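Local coordinates for GCN5-related N-acetyltransferase (PDB 3TT2), which probably acts as an acyltransferase of the GCN5-related N-acetyltransferase superfamily, at residues T8-R16 with F95-W103; P20-A31 with A43-W52. All blocks are in the same frame, centred on the assembly; numbering follows the deposited sequence.

Interaction 1. Residues T8-R16 with F95-W103. With SO4 (sulfate ion), chain I.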
# COMPACT_ATOMS: atom_id res chain seq x y z
N THR A 8 -29.46 -3.21 8.35
CA THR A 8 -30.43 -2.99 7.28
C THR A 8 -29.80 -3.14 5.90
O THR A 8 -28.77 -2.52 5.60
CB THR A 8 -31.13 -1.60 7.40
OG1 THR A 8 -32.10 -1.63 8.46
CG2 THR A 8 -31.85 -1.23 6.10
N LEU A 9 -30.42 -3.96 5.06
CA LEU A 9 -29.98 -4.17 3.69
C LEU A 9 -31.24 -4.27 2.84
O LEU A 9 -32.24 -4.83 3.30
CB LEU A 9 -29.18 -5.46 3.62
CG LEU A 9 -28.57 -5.87 2.29
CD1 LEU A 9 -27.89 -4.70 1.64
CD2 LEU A 9 -27.58 -7.01 2.49
N PRO A 10 -31.20 -3.72 1.61
CA PRO A 10 -32.35 -3.94 0.72
C PRO A 10 -32.65 -5.42 0.47
O PRO A 10 -31.72 -6.21 0.29
CB PRO A 10 -31.95 -3.24 -0.59
CG PRO A 10 -30.65 -2.49 -0.29
CD PRO A 10 -30.44 -2.53 1.19
N ASP A 11 -33.93 -5.77 0.46
CA ASP A 11 -34.40 -7.16 0.38
C ASP A 11 -33.74 -7.96 -0.73
O ASP A 11 -33.24 -9.07 -0.51
CB ASP A 11 -35.91 -7.14 0.15
CG ASP A 11 -36.31 -6.11 -0.89
OD1 ASP A 11 -35.41 -5.36 -1.34
OD2 ASP A 11 -37.50 -6.04 -1.26
N ARG A 12 -33.71 -7.38 -1.92
CA ARG A 12 -33.29 -8.11 -3.10
C ARG A 12 -31.79 -8.38 -3.11
O ARG A 12 -31.28 -9.07 -4.00
CB ARG A 12 -33.72 -7.34 -4.35
CG ARG A 12 -35.23 -7.13 -4.45
CD ARG A 12 -35.59 -6.16 -5.56
NE ARG A 12 -37.04 -6.03 -5.76
CZ ARG A 12 -37.80 -5.12 -5.17
NH1 ARG A 12 -37.27 -4.25 -4.33
NH2 ARG A 12 -39.11 -5.08 -5.41
N PHE A 13 -31.08 -7.84 -2.13
CA PHE A 13 -29.62 -7.94 -2.08
C PHE A 13 -29.07 -8.99 -1.12
O PHE A 13 -29.42 -9.02 0.07
CB PHE A 13 -29.01 -6.57 -1.79
CG PHE A 13 -29.15 -5.60 -2.93
CD1 PHE A 13 -30.32 -4.89 -3.10
CD2 PHE A 13 -28.11 -5.42 -3.82
CE1 PHE A 13 -30.46 -4.01 -4.15
CE2 PHE A 13 -28.24 -4.54 -4.87
CZ PHE A 13 -29.41 -3.83 -5.04
N ILE A 14 -28.20 -9.84 -1.65
CA ILE A 14 -27.61 -10.94 -0.90
C ILE A 14 -26.13 -10.67 -0.67
O ILE A 14 -25.38 -10.38 -1.60
CB ILE A 14 -27.78 -12.29 -1.65
CG1 ILE A 14 -29.02 -13.05 -1.14
CG2 ILE A 14 -26.53 -13.18 -1.52
CD1 ILE A 14 -30.36 -12.35 -1.37
N ALA A 15 -25.72 -10.74 0.59
CA ALA A 15 -24.33 -10.60 0.94
C ALA A 15 -23.76 -11.99 1.18
O ALA A 15 -24.40 -12.80 1.85
CB ALA A 15 -24.18 -9.73 2.16
N ARG A 16 -22.59 -12.26 0.63
CA ARG A 16 -22.02 -13.60 0.71
C ARG A 16 -20.51 -13.54 0.54
O ARG A 16 -19.98 -12.56 0.01
CB ARG A 16 -22.65 -14.49 -0.38
CG ARG A 16 -21.68 -15.03 -1.40
CD ARG A 16 -22.35 -15.87 -2.46
NE ARG A 16 -22.46 -15.15 -3.73
CZ ARG A 16 -21.50 -15.13 -4.65
NH1 ARG A 16 -20.37 -15.78 -4.44
NH2 ARG A 16 -21.67 -14.45 -5.78
N PHE A 95 -25.36 2.16 -7.63
CA PHE A 95 -25.98 1.77 -6.37
C PHE A 95 -25.72 2.74 -5.21
O PHE A 95 -26.13 2.47 -4.08
CB PHE A 95 -25.56 0.35 -5.98
CG PHE A 95 -26.03 -0.71 -6.94
CD1 PHE A 95 -27.35 -0.77 -7.35
CD2 PHE A 95 -25.14 -1.65 -7.43
CE1 PHE A 95 -27.78 -1.75 -8.24
CE2 PHE A 95 -25.55 -2.64 -8.31
CZ PHE A 95 -26.88 -2.69 -8.72
N ARG A 96 -25.03 3.84 -5.48
CA ARG A 96 -24.73 4.82 -4.43
C ARG A 96 -26.01 5.46 -3.85
O ARG A 96 -26.98 5.70 -4.58
CB ARG A 96 -23.78 5.91 -4.96
CG ARG A 96 -22.87 5.50 -6.12
CD ARG A 96 -21.51 4.91 -5.68
NE ARG A 96 -20.38 5.83 -5.90
CZ ARG A 96 -19.18 5.47 -6.36
NH1 ARG A 96 -18.91 4.21 -6.68
NH2 ARG A 96 -18.22 6.39 -6.50
N GLY A 97 -26.00 5.72 -2.54
CA GLY A 97 -27.13 6.35 -1.89
C GLY A 97 -28.24 5.36 -1.57
O GLY A 97 -29.39 5.75 -1.35
N MSE A 98 -27.91 4.08 -1.61
CA MSE A 98 -28.85 3.03 -1.20
C MSE A 98 -28.65 2.48 0.22
O MSE A 98 -29.37 1.59 0.66
CB MSE A 98 -28.87 1.90 -2.21
CG MSE A 98 -29.24 2.36 -3.60
SE MSE A 98 -29.60 0.84 -4.76
CE MSE A 98 -31.20 0.17 -3.88
N GLY A 99 -27.64 3.00 0.92
CA GLY A 99 -27.29 2.48 2.22
C GLY A 99 -26.24 1.38 2.13
O GLY A 99 -25.84 0.81 3.15
N LEU A 100 -25.79 1.10 0.91
CA LEU A 100 -24.86 0.01 0.66
C LEU A 100 -23.43 0.33 1.11
O LEU A 100 -22.76 -0.52 1.69
CB LEU A 100 -24.87 -0.35 -0.83
CG LEU A 100 -25.41 -1.75 -1.12
CD1 LEU A 100 -26.84 -1.89 -0.63
CD2 LEU A 100 -25.32 -2.03 -2.60
N GLY A 101 -22.96 1.54 0.83
CA GLY A 101 -21.65 1.97 1.31
C GLY A 101 -21.60 2.00 2.83
O GLY A 101 -20.57 1.70 3.43
N THR A 102 -22.72 2.37 3.46
CA THR A 102 -22.84 2.35 4.92
C THR A 102 -22.75 0.91 5.43
O THR A 102 -22.11 0.63 6.45
CB THR A 102 -24.18 2.97 5.40
OG1 THR A 102 -24.15 4.39 5.23
CG2 THR A 102 -24.42 2.65 6.87
N TRP A 103 -23.39 0.00 4.71
CA TRP A 103 -23.39 -1.39 5.09
C TRP A 103 -21.98 -1.97 5.14
O TRP A 103 -21.59 -2.55 6.15
CB TRP A 103 -24.26 -2.18 4.13
CG TRP A 103 -24.61 -3.52 4.63
CD1 TRP A 103 -25.73 -3.86 5.34
CD2 TRP A 103 -23.84 -4.72 4.49
NE1 TRP A 103 -25.70 -5.20 5.64
CE2 TRP A 103 -24.55 -5.75 5.12
CE3 TRP A 103 -22.62 -5.02 3.87
CZ2 TRP A 103 -24.09 -7.07 5.16
CZ3 TRP A 103 -22.17 -6.32 3.91
CH2 TRP A 103 -22.90 -7.33 4.55
S SO4 I . -24.80 5.04 1.21
O1 SO4 I . -24.88 6.08 2.25
O2 SO4 I . -23.81 5.39 0.17
O3 SO4 I . -24.43 3.78 1.83
O4 SO4 I . -26.09 4.86 0.55

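Interaction 2. Residues P20-A31 with A43-W52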
# COMPACT_ATOMS: atom_id res chain seq x y z
N PRO A 20 -13.46 -17.52 -5.95
CA PRO A 20 -12.55 -17.09 -7.02
C PRO A 20 -13.20 -16.85 -8.39
O PRO A 20 -12.68 -16.07 -9.18
CB PRO A 20 -11.52 -18.24 -7.09
CG PRO A 20 -12.06 -19.32 -6.17
CD PRO A 20 -12.88 -18.61 -5.16
N ALA A 21 -14.33 -17.51 -8.66
CA ALA A 21 -15.07 -17.29 -9.89
C ALA A 21 -15.73 -15.90 -9.95
O ALA A 21 -16.23 -15.49 -11.00
CB ALA A 21 -16.12 -18.38 -10.08
N ASP A 22 -15.72 -15.19 -8.83
CA ASP A 22 -16.24 -13.83 -8.78
C ASP A 22 -15.17 -12.82 -9.19
O ASP A 22 -15.48 -11.64 -9.38
CB ASP A 22 -16.74 -13.49 -7.37
CG ASP A 22 -17.98 -14.27 -6.97
OD1 ASP A 22 -18.79 -14.61 -7.86
OD2 ASP A 22 -18.14 -14.54 -5.75
N ALA A 23 -13.93 -13.27 -9.30
CA ALA A 23 -12.85 -12.39 -9.74
C ALA A 23 -13.20 -11.53 -10.97
O ALA A 23 -12.96 -10.32 -10.93
CB ALA A 23 -11.57 -13.19 -9.99
N PRO A 24 -13.74 -12.14 -12.05
CA PRO A 24 -14.09 -11.31 -13.21
C PRO A 24 -15.20 -10.30 -12.93
O PRO A 24 -15.08 -9.15 -13.35
CB PRO A 24 -14.59 -12.34 -14.23
CG PRO A 24 -14.05 -13.64 -13.78
CD PRO A 24 -14.05 -13.56 -12.30
N ALA A 25 -16.25 -10.73 -12.24
CA ALA A 25 -17.37 -9.86 -11.94
C ALA A 25 -16.91 -8.68 -11.11
O ALA A 25 -17.24 -7.53 -11.41
CB ALA A 25 -18.47 -10.62 -11.23
N ILE A 26 -16.12 -8.98 -10.07
CA ILE A 26 -15.62 -8.01 -9.10
C ILE A 26 -14.62 -7.01 -9.71
O ILE A 26 -14.65 -5.82 -9.39
CB ILE A 26 -14.94 -8.71 -7.90
CG1 ILE A 26 -15.95 -9.55 -7.11
CG2 ILE A 26 -14.29 -7.69 -6.99
CD1 ILE A 26 -15.32 -10.43 -6.04
N ALA A 27 -13.75 -7.51 -10.57
CA ALA A 27 -12.83 -6.66 -11.29
C ALA A 27 -13.62 -5.51 -11.92
O ALA A 27 -13.26 -4.33 -11.77
CB ALA A 27 -12.11 -7.46 -12.37
N ARG A 28 -14.72 -5.85 -12.58
CA ARG A 28 -15.55 -4.87 -13.25
C ARG A 28 -16.20 -3.90 -12.29
O ARG A 28 -16.43 -2.73 -12.62
CB ARG A 28 -16.62 -5.57 -14.08
CG ARG A 28 -16.05 -6.56 -15.08
CD ARG A 28 -17.12 -7.06 -16.03
NE ARG A 28 -18.13 -7.87 -15.36
CZ ARG A 28 -18.19 -9.20 -15.43
NH1 ARG A 28 -17.29 -9.86 -16.15
NH2 ARG A 28 -19.15 -9.85 -14.79
N LEU A 29 -16.52 -4.37 -11.09
CA LEU A 29 -17.07 -3.49 -10.08
C LEU A 29 -16.04 -2.43 -9.69
O LEU A 29 -16.37 -1.25 -9.57
CB LEU A 29 -17.52 -4.29 -8.86
CG LEU A 29 -17.62 -3.56 -7.52
CD1 LEU A 29 -18.59 -2.40 -7.58
CD2 LEU A 29 -18.03 -4.53 -6.44
N ILE A 30 -14.80 -2.85 -9.49
CA ILE A 30 -13.71 -1.93 -9.17
C ILE A 30 -13.49 -0.98 -10.33
O ILE A 30 -13.22 0.21 -10.14
CB ILE A 30 -12.38 -2.67 -8.96
CG1 ILE A 30 -12.55 -3.88 -8.05
CG2 ILE A 30 -11.34 -1.72 -8.42
CD1 ILE A 30 -13.16 -3.57 -6.74
N ALA A 31 -13.59 -1.52 -11.54
CA ALA A 31 -13.37 -0.73 -12.73
C ALA A 31 -14.42 0.38 -12.83
O ALA A 31 -14.09 1.53 -13.09
CB ALA A 31 -13.40 -1.61 -13.95
N ALA A 43 -8.37 -2.00 -13.78
CA ALA A 43 -8.69 -3.23 -13.05
C ALA A 43 -8.94 -4.46 -13.92
O ALA A 43 -9.64 -4.39 -14.93
CB ALA A 43 -9.85 -3.00 -12.12
N SER A 44 -8.35 -5.58 -13.51
CA SER A 44 -8.53 -6.86 -14.19
C SER A 44 -8.78 -7.96 -13.16
O SER A 44 -8.37 -7.84 -12.01
CB SER A 44 -7.30 -7.21 -15.03
OG SER A 44 -6.17 -7.47 -14.20
N ALA A 45 -9.46 -9.02 -13.57
CA ALA A 45 -9.70 -10.17 -12.70
C ALA A 45 -8.37 -10.78 -12.29
O ALA A 45 -8.24 -11.33 -11.20
CB ALA A 45 -10.55 -11.20 -13.40
N GLU A 46 -7.39 -10.66 -13.17
CA GLU A 46 -6.04 -11.12 -12.90
C GLU A 46 -5.46 -10.49 -11.63
O GLU A 46 -4.85 -11.18 -10.81
CB GLU A 46 -5.16 -10.78 -14.07
CG GLU A 46 -3.77 -11.33 -13.97
CD GLU A 46 -2.96 -11.05 -15.21
OE1 GLU A 46 -3.47 -11.28 -16.33
OE2 GLU A 46 -1.81 -10.59 -15.06
N GLU A 47 -5.64 -9.18 -11.48
CA GLU A 47 -5.17 -8.48 -10.28
C GLU A 47 -5.91 -8.95 -9.04
O GLU A 47 -5.30 -9.20 -8.00
CB GLU A 47 -5.32 -6.96 -10.43
CG GLU A 47 -4.15 -6.29 -11.12
CD GLU A 47 -4.30 -4.78 -11.19
OE1 GLU A 47 -4.07 -4.21 -12.28
OE2 GLU A 47 -4.64 -4.17 -10.15
N VAL A 48 -7.23 -9.06 -9.15
CA VAL A 48 -8.09 -9.52 -8.05
C VAL A 48 -7.58 -10.85 -7.52
O VAL A 48 -7.32 -11.00 -6.33
CB VAL A 48 -9.56 -9.62 -8.50
CG1 VAL A 48 -10.38 -10.47 -7.56
CG2 VAL A 48 -10.18 -8.24 -8.61
N LEU A 49 -7.41 -11.81 -8.43
CA LEU A 49 -6.90 -13.14 -8.10
C LEU A 49 -5.56 -13.10 -7.39
O LEU A 49 -5.26 -13.98 -6.58
CB LEU A 49 -6.71 -13.94 -9.37
CG LEU A 49 -8.00 -14.20 -10.13
CD1 LEU A 49 -7.63 -14.51 -11.57
CD2 LEU A 49 -8.77 -15.34 -9.48
N ARG A 50 -4.74 -12.11 -7.75
CA ARG A 50 -3.43 -11.93 -7.15
C ARG A 50 -3.53 -11.31 -5.76
O ARG A 50 -2.83 -11.72 -4.83
CB ARG A 50 -2.55 -11.06 -8.03
CG ARG A 50 -1.25 -10.64 -7.36
CD ARG A 50 -0.41 -9.70 -8.22
NE ARG A 50 -0.07 -10.27 -9.52
CZ ARG A 50 -0.71 -9.99 -10.65
NH1 ARG A 50 -1.72 -9.14 -10.65
NH2 ARG A 50 -0.32 -10.56 -11.78
N ASP A 51 -4.39 -10.31 -5.61
CA ASP A 51 -4.58 -9.67 -4.31
C ASP A 51 -5.37 -10.59 -3.37
O ASP A 51 -5.56 -10.28 -2.19
CB ASP A 51 -5.26 -8.30 -4.45
CG ASP A 51 -4.52 -7.36 -5.40
OD1 ASP A 51 -3.43 -7.74 -5.89
OD2 ASP A 51 -5.01 -6.24 -5.65
N TRP A 52 -5.86 -11.70 -3.90
CA TRP A 52 -6.55 -12.69 -3.08
C TRP A 52 -5.61 -13.78 -2.61
O TRP A 52 -6.03 -14.71 -1.92
CB TRP A 52 -7.68 -13.34 -3.87
CG TRP A 52 -8.94 -12.57 -3.89
CD1 TRP A 52 -9.24 -11.47 -3.14
CD2 TRP A 52 -10.09 -12.83 -4.69
NE1 TRP A 52 -10.51 -11.03 -3.42
CE2 TRP A 52 -11.06 -11.85 -4.37
CE3 TRP A 52 -10.41 -13.80 -5.65
CZ2 TRP A 52 -12.32 -11.81 -4.99
CZ3 TRP A 52 -11.65 -13.76 -6.25
CH2 TRP A 52 -12.59 -12.77 -5.92

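Interaction 1. Residues T8-R16 with F95-W103
Trp103 has its CG swung anti to the backbone N (chi1 -165°), which lays the indole along Thr8 and Leu9, while Phe13 has its CG anti to the carbonyl carbon (chi1 -70°) and sends its ring toward Phe95. Contacts around two aromatic residues, Trp103 and Phe13, frame the interface. At the first, Leu9 CD2 lies over one face of the indole near its rim, and the chain just before it brings Thr8 O to the ring edge, 3.3 Å from Trp103 CD1. The far corner of the same ring is met by Ala15, whose CB is 3.6 Å from Trp103 CH2. At the second, the edge of Phe13 meets the face of Phe95 in a T-shaped stack, planes at 85° and centroids 5.7 Å apart. Leu100 fills the middle: its CD1 is 3.8 Å from Leu9 CD1 and 3.9 Å from Pro10 CG. The CE methyl of Met98, a selenomethionine, lies loosely against Phe13 CE1 and Pro10 CG. No hydrogen bond crosses, so apolar packing carries the join. Away from 8-16, residues 95-99 carry all but the first residue of the Arg-x-x-Gly-x-Gly signature, whose loop in relatives binds the coenzyme A pyrophosphate. Here a sulfate, probably from the crystallisation liquor, sits there and accepts from Thr102 N, whose distance to O3 is 2.8 Å. The contact closes against the sheet: strand 14-16 pairs antiparallel with strand 61-65, Trp103 touches Val62, and Phe13, Phe95 and Leu100, the last in the first turn of helix 100-115, all touch Ala72 of strand 71-80.

Interaction 2. Residues P20-A31 with A43-W52
The two helices that follow the first strand of a GNAT domain pack against each other here, helix 23-31 and helix 45-51 crossing at 107° with their axes 8.1 Å apart. Alanines line much of the crossing, which is consistent with this separation. Ala45 CB presses against the backbone of the first helix, 3.5 Å from Pro24 CA and close to Ala23 O, while Ala27 CB returns the contact at the start of the second helix, 3.3 Å from Ala45 N. Ser44 is the N-cap there, its OG accepting from Glu47 N. One turn on, Val48 has CG1 anti to its backbone N (chi1 162°), and its two methyls part: CG1 reaches Ala23 CB at 3.8 Å, whereas CG2 leans on Ala27. Leu49 brings CD2 to within 3.6 Å of Ala23 CB, and the same methyl also lies near Pro20 O. Trp52 closes this end of the interface. Ile26 CD1 meets the indole edge in its plane, 3.5 Å from Trp52 CZ2, and Pro20 CA approaches obliquely at 3.5 Å from Trp52 CZ3; Val48 CG1 lies over one face. At the opposite end Ala43 CB settles among Ala27, Ile30 and Ala31, and Ala43 N is hydrogen-bonded to Gln34 OE1. The indole nitrogen of this largely apolar contact is bonded to Tyr74 OH, tying Trp52 to strand 71-80, which Ile26 and Leu29 also touch through Tyr74, while Leu57 of helix 57-60 packs on Pro20 and Trp52.

Residues 20-52 lie within the stretch of chain that interaction 1 brings together at its ends; the centres of the two interactions are about 20 Å apart. Strand 14-16 leads directly toward helix 23-36, and a salt bridge spans the step: Arg16 NH1 is 2.9 Å from Asp22 OD2, an oxygen that also accepts from Val19 N. Strand 71-80 serves both, offering Ala72 to interaction 1 and Tyr74 to interaction 2. The sulfate sits at 95-103, in a loop that in relatives receives coenzyme A; the helix pair of 20-31 and 43-52 contributes packing, although Leu29 touches His92, shortly before that loop begins.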